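Endo-1,3-beta-glucanase (Streptomyces sioyaensis, PDB 3DGT) probably hydrolyses internal 1,3-beta-glucosidic linkages of beta-glucans, this chain being the family 16 catalytic domain of a longer secreted protein. Local coordinates at residues G48-M53 against V242-G247; E147-L152 against G246-A251. All coordinates share one frame; numbering follows the deposited sequence.

Contact 1: residues G48-M53 against V242-G247; sequences GEVESM and VAMGGG
Glu49, Val50 and Glu51 meet the last part of strand 236-244 at Ala243 and Met244, where a loop is fastened to the beta-sandwich of a family 16, concanavalin-clan glycoside hydrolase. The two segments run roughly antiparallel, 155° apart, and both polar backbone atoms of Met244 are served from the loop. Met244 O accepts Val50 N at 2.9 Å, with the donor lying nearly on the continuation of the C=O bond. Met244 N donates to Glu51 OE1 at 3.0 Å in an almost straight bond that meets the oxygen from above the carboxylate plane, 44° out of it. Glu51 can offer that oxygen because its CG is tucked between the backbone N and the carbonyl carbon (chi1 86°) and the chain then bends at chi2, which places OE1 at the N-H of Met244. An alanine in place of Glu51 would probably leave Met244 N without its acceptor and open a gap beside Glu49, whose OE2 lies 2.5 Å from Glu51 OE2. Glu49 keeps a partner of its own, since OE1 is hydrogen-bonded to Thr47 OG1. The same carboxylate rests on a methyl group, with Glu49 OE2 3.4 Å from Ala243 CB. Farther along, strand 52-53 pairs with strand 80-87, and Val242 O is taken by Ser82 OG of that strand. Met53 brings only its terminal methyl to this carbonyl. Glu49 CB packs on Gly245 O, which is buried and has no polar partner in the model. The chain continues through Gly246, whose backbone angles call for glycine; Gly246 CA lies 3.6 Å from Glu49 N, and a CB there would press on that same nitrogen.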
loop_
_atom_site.group_PDB
_atom_site.type_symbol
_atom_site.label_atom_id
_atom_site.label_comp_id
_atom_site.label_asym_id
_atom_site.label_seq_id
_atom_site.Cartn_x
_atom_site.Cartn_y
_atom_site.Cartn_z
ATOM N N GLY A 48 -11.469 -1.622 11.607
ATOM C CA GLY A 48 -11.519 -1.271 13.030
ATOM C C GLY A 48 -10.454 -0.280 13.470
ATOM O O GLY A 48 -10.361 0.040 14.664
ATOM N N GLU A 49 -9.651 0.218 12.529
ATOM C CA GLU A 49 -8.634 1.212 12.865
ATOM C C GLU A 49 -9.275 2.465 13.459
ATOM O O GLU A 49 -10.435 2.791 13.162
ATOM C CB GLU A 49 -7.777 1.564 11.650
ATOM C CG GLU A 49 -8.515 2.243 10.509
ATOM C CD GLU A 49 -7.738 2.165 9.215
ATOM O OE1 GLU A 49 -7.541 1.044 8.719
ATOM O OE2 GLU A 49 -7.317 3.224 8.689
ATOM N N VAL A 50 -8.518 3.158 14.308
ATOM C CA VAL A 50 -9.113 4.185 15.174
ATOM C C VAL A 50 -8.861 5.646 14.779
ATOM O O VAL A 50 -9.432 6.558 15.371
ATOM C CB VAL A 50 -8.711 3.991 16.656
ATOM C CG1 VAL A 50 -9.108 2.592 17.149
ATOM C CG2 VAL A 50 -7.218 4.242 16.858
ATOM N N GLU A 51 -8.016 5.879 13.784
ATOM C CA GLU A 51 -7.689 7.245 13.406
ATOM C C GLU A 51 -8.758 7.838 12.506
ATOM O O GLU A 51 -9.530 7.109 11.868
ATOM C CB GLU A 51 -6.333 7.294 12.685
ATOM C CG GLU A 51 -6.400 7.031 11.169
ATOM C CD GLU A 51 -6.799 5.614 10.802
ATOM O OE1 GLU A 51 -6.450 4.671 11.548
ATOM O OE2 GLU A 51 -7.448 5.445 9.739
ATOM N N SER A 52 -8.766 9.167 12.436
ATOM C CA SER A 52 -9.456 9.877 11.378
ATOM C C SER A 52 -8.386 10.376 10.400
ATOM O O SER A 52 -7.401 10.989 10.808
ATOM C CB SER A 52 -10.241 11.047 11.969
ATOM O OG SER A 52 -10.942 11.760 10.958
ATOM N N MET A 53 -8.572 10.096 9.114
ATOM C CA MET A 53 -7.620 10.533 8.092
ATOM C C MET A 53 -7.886 11.997 7.759
ATOM O O MET A 53 -9.038 12.451 7.777
ATOM C CB MET A 53 -7.709 9.641 6.836
ATOM C CG MET A 53 -7.334 8.187 7.093
ATOM S SD MET A 53 -5.584 8.102 7.503
ATOM C CE MET A 53 -5.255 6.347 7.453
ATOM N N VAL A 242 -0.891 5.364 6.581
ATOM C CA VAL A 242 -0.524 4.736 7.844
ATOM C C VAL A 242 -1.780 4.652 8.707
ATOM O O VAL A 242 -2.257 5.645 9.252
ATOM C CB VAL A 242 0.635 5.457 8.585
ATOM C CG1 VAL A 242 1.013 4.654 9.826
ATOM C CG2 VAL A 242 1.865 5.642 7.669
ATOM N N ALA A 243 -2.333 3.451 8.800
ATOM C CA ALA A 243 -3.455 3.206 9.696
ATOM C C ALA A 243 -2.938 3.116 11.129
ATOM O O ALA A 243 -1.764 2.826 11.353
ATOM C CB ALA A 243 -4.193 1.924 9.293
ATOM N N MET A 244 -3.819 3.378 12.093
ATOM C CA MET A 244 -3.515 3.200 13.510
ATOM C C MET A 244 -4.523 2.239 14.130
ATOM O O MET A 244 -5.712 2.548 14.224
ATOM C CB MET A 244 -3.564 4.549 14.239
ATOM C CG MET A 244 -3.104 4.509 15.698
ATOM S SD MET A 244 -1.440 3.842 15.886
ATOM C CE MET A 244 -0.619 4.792 14.553
ATOM N N GLY A 245 -4.037 1.073 14.551
ATOM C CA GLY A 245 -4.896 0.046 15.143
ATOM C C GLY A 245 -5.604 -0.794 14.103
ATOM O O GLY A 245 -5.202 -0.833 12.936
ATOM N N GLY A 246 -6.655 -1.476 14.535
ATOM C CA GLY A 246 -7.407 -2.349 13.642
ATOM C C GLY A 246 -6.939 -3.791 13.675
ATOM O O GLY A 246 -6.128 -4.188 14.513
ATOM N N GLY A 247 -7.443 -4.564 12.728
ATOM C CA GLY A 247 -7.327 -6.015 12.786
ATOM C C GLY A 247 -5.925 -6.575 12.627
ATOM O O GLY A 247 -5.561 -7.537 13.313
#

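Contact 2: residues E147-L152 against G246-A251; sequences ENVQGL and GGFPGA
Val149 and Pro249 bring the two backbones together, their CA atoms 5.5 Å apart, where the loop after strand 146-147 passes the single-turn helix 247-250 in this family 16 beta-sandwich. From Val149 the loop reverses in a type I' beta turn to Leu152, with Gln150 and Gly151 both at positive phi. In the other segment, Gly246 takes the N-cap position of the helix, and Gly246 O accepts Gly250 N at 3.0 Å. Phe248 has the largest share of the contact, with Val149 next. The CG of Phe248 stands anti to the backbone N (chi1 -157°), which sets the ring against Val149 and Glu147. Val149 CG1 meets the ring obliquely, 3.5 Å from Phe248 CD1, and also lies 3.7 Å from Pro249 CD, so one methyl sits in the notch between ring and proline. At the ring edge comes Glu147, with Glu147 OE2 3.8 Å from Phe248 CD2 and the carboxylate plane 81° from that of the ring. Glu147 OE2 is itself hydrogen-bonded to Trp120 NE1, and the rings of Trp120 and Trp156 both pack edge-to-face with Phe248. Glu147 matches the last glutamate of the family's Glu-x-Asp-x-x-Glu signature, catalytic in relatives, and the nearby Asp144 belongs to the same pattern, so Phe248 probably lies beside the active site. Gln150 crosses Pro249 at about a right angle, bending at chi2 to lay its amide there. That amide is well supplied: OE1 accepts Gly118 N, and NE2 bonds to the carbonyls of Phe252 and Gly254. Its touch on the helix is through Gln150 OE1, 3.5 Å from Pro249 CB.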
loop_
_atom_site.group_PDB
_atom_site.type_symbol
_atom_site.label_atom_id
_atom_site.label_comp_id
_atom_site.label_asym_id
_atom_site.label_seq_id
_atom_site.Cartn_x
_atom_site.Cartn_y
_atom_site.Cartn_z
ATOM N N GLU A 147 2.747 -4.146 3.466
ATOM C CA GLU A 147 2.077 -3.848 4.724
ATOM C C GLU A 147 3.031 -4.213 5.842
ATOM O O GLU A 147 3.896 -5.077 5.680
ATOM C CB GLU A 147 0.793 -4.651 4.902
ATOM C CG GLU A 147 -0.340 -4.249 3.997
ATOM C CD GLU A 147 -1.570 -5.057 4.295
ATOM O OE1 GLU A 147 -1.625 -6.215 3.845
ATOM O OE2 GLU A 147 -2.472 -4.554 4.996
ATOM N N ASN A 148 2.855 -3.558 6.978
ATOM C CA ASN A 148 3.634 -3.847 8.167
ATOM C C ASN A 148 2.824 -3.472 9.391
ATOM O O ASN A 148 1.954 -2.596 9.329
ATOM C CB ASN A 148 4.948 -3.067 8.141
ATOM C CG ASN A 148 5.683 -3.117 9.468
ATOM O OD1 ASN A 148 5.603 -2.179 10.263
ATOM N ND2 ASN A 148 6.398 -4.222 9.723
ATOM N N VAL A 149 3.120 -4.125 10.507
ATOM C CA VAL A 149 2.540 -3.728 11.786
ATOM C C VAL A 149 3.588 -3.764 12.884
ATOM O O VAL A 149 4.585 -4.491 12.788
ATOM C CB VAL A 149 1.307 -4.598 12.203
ATOM C CG1 VAL A 149 0.141 -4.395 11.249
ATOM C CG2 VAL A 149 1.685 -6.092 12.302
ATOM N N GLN A 150 3.358 -2.943 13.911
ATOM C CA GLN A 150 4.064 -3.058 15.194
ATOM C C GLN A 150 5.552 -2.715 15.145
ATOM O O GLN A 150 6.297 -3.065 16.063
ATOM C CB GLN A 150 3.875 -4.465 15.815
ATOM C CG GLN A 150 2.436 -5.024 15.848
ATOM C CD GLN A 150 1.445 -4.107 16.532
ATOM O OE1 GLN A 150 1.146 -3.014 16.045
ATOM N NE2 GLN A 150 0.915 -4.555 17.668
ATOM N N GLY A 151 5.980 -2.014 14.096
ATOM C CA GLY A 151 7.397 -1.702 13.894
ATOM C C GLY A 151 8.293 -2.917 13.767
ATOM O O GLY A 151 9.508 -2.832 14.004
ATOM N N LEU A 152 7.710 -4.047 13.368
ATOM C CA LEU A 152 8.481 -5.277 13.191
ATOM C C LEU A 152 9.301 -5.228 11.907
ATOM O O LEU A 152 8.862 -4.666 10.897
ATOM C CB LEU A 152 7.546 -6.487 13.160
ATOM C CG LEU A 152 6.853 -6.859 14.474
ATOM C CD1 LEU A 152 5.692 -7.812 14.242
ATOM C CD2 LEU A 152 7.847 -7.484 15.451
ATOM N N GLY A 246 -6.655 -1.476 14.535
ATOM C CA GLY A 246 -7.407 -2.349 13.642
ATOM C C GLY A 246 -6.939 -3.791 13.675
ATOM O O GLY A 246 -6.128 -4.188 14.513
ATOM N N GLY A 247 -7.443 -4.564 12.728
ATOM C CA GLY A 247 -7.327 -6.015 12.786
ATOM C C GLY A 247 -5.925 -6.575 12.627
ATOM O O GLY A 247 -5.561 -7.537 13.313
ATOM N N PHE A 248 -5.136 -5.990 11.732
ATOM C CA PHE A 248 -3.775 -6.507 11.484
ATOM C C PHE A 248 -2.906 -6.307 12.741
ATOM O O PHE A 248 -2.362 -7.282 13.273
ATOM C CB PHE A 248 -3.174 -5.853 10.231
ATOM C CG PHE A 248 -2.067 -6.643 9.552
ATOM C CD1 PHE A 248 -1.222 -7.490 10.263
ATOM C CD2 PHE A 248 -1.860 -6.485 8.176
ATOM C CE1 PHE A 248 -0.193 -8.179 9.620
ATOM C CE2 PHE A 248 -0.832 -7.178 7.513
ATOM C CZ PHE A 248 -0.003 -8.028 8.245
ATOM N N PRO A 249 -2.792 -5.065 13.254
ATOM C CA PRO A 249 -2.072 -4.968 14.533
ATOM C C PRO A 249 -2.706 -5.808 15.641
ATOM O O PRO A 249 -1.997 -6.307 16.511
ATOM C CB PRO A 249 -2.143 -3.472 14.877
ATOM C CG PRO A 249 -2.398 -2.791 13.575
ATOM C CD PRO A 249 -3.217 -3.743 12.756
ATOM N N GLY A 250 -4.022 -5.985 15.590
ATOM C CA GLY A 250 -4.716 -6.801 16.589
ATOM C C GLY A 250 -4.251 -8.244 16.639
ATOM O O GLY A 250 -4.343 -8.892 17.686
ATOM N N ALA A 251 -3.759 -8.751 15.509
ATOM C CA ALA A 251 -3.278 -10.126 15.419
ATOM C C ALA A 251 -1.831 -10.255 15.899
ATOM O O ALA A 251 -1.318 -11.374 16.044
ATOM C CB ALA A 251 -3.427 -10.649 14.004
#

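Overall arrangement
Contact 1 and contact 2 share the chain from strand 236-244 into helix 247-250: one holds the last part of the strand, the other the helix that follows, with Gly246 and Gly247 common to both segments. Their centres lie about 10 Å apart, and both are largely buried, though contact 1 reaches solvent at Gly48 and Val50. Contact 1 rests mainly on two hydrogen bonds, one between backbones and one to a carboxylate, with some aliphatic packing; contact 2 joins its segments through aliphatic and aromatic packing, while its polar groups find partners in the surrounding protein. Trp120 connects the two places, pairing by its backbone with Ala243 and by its indole with Glu147.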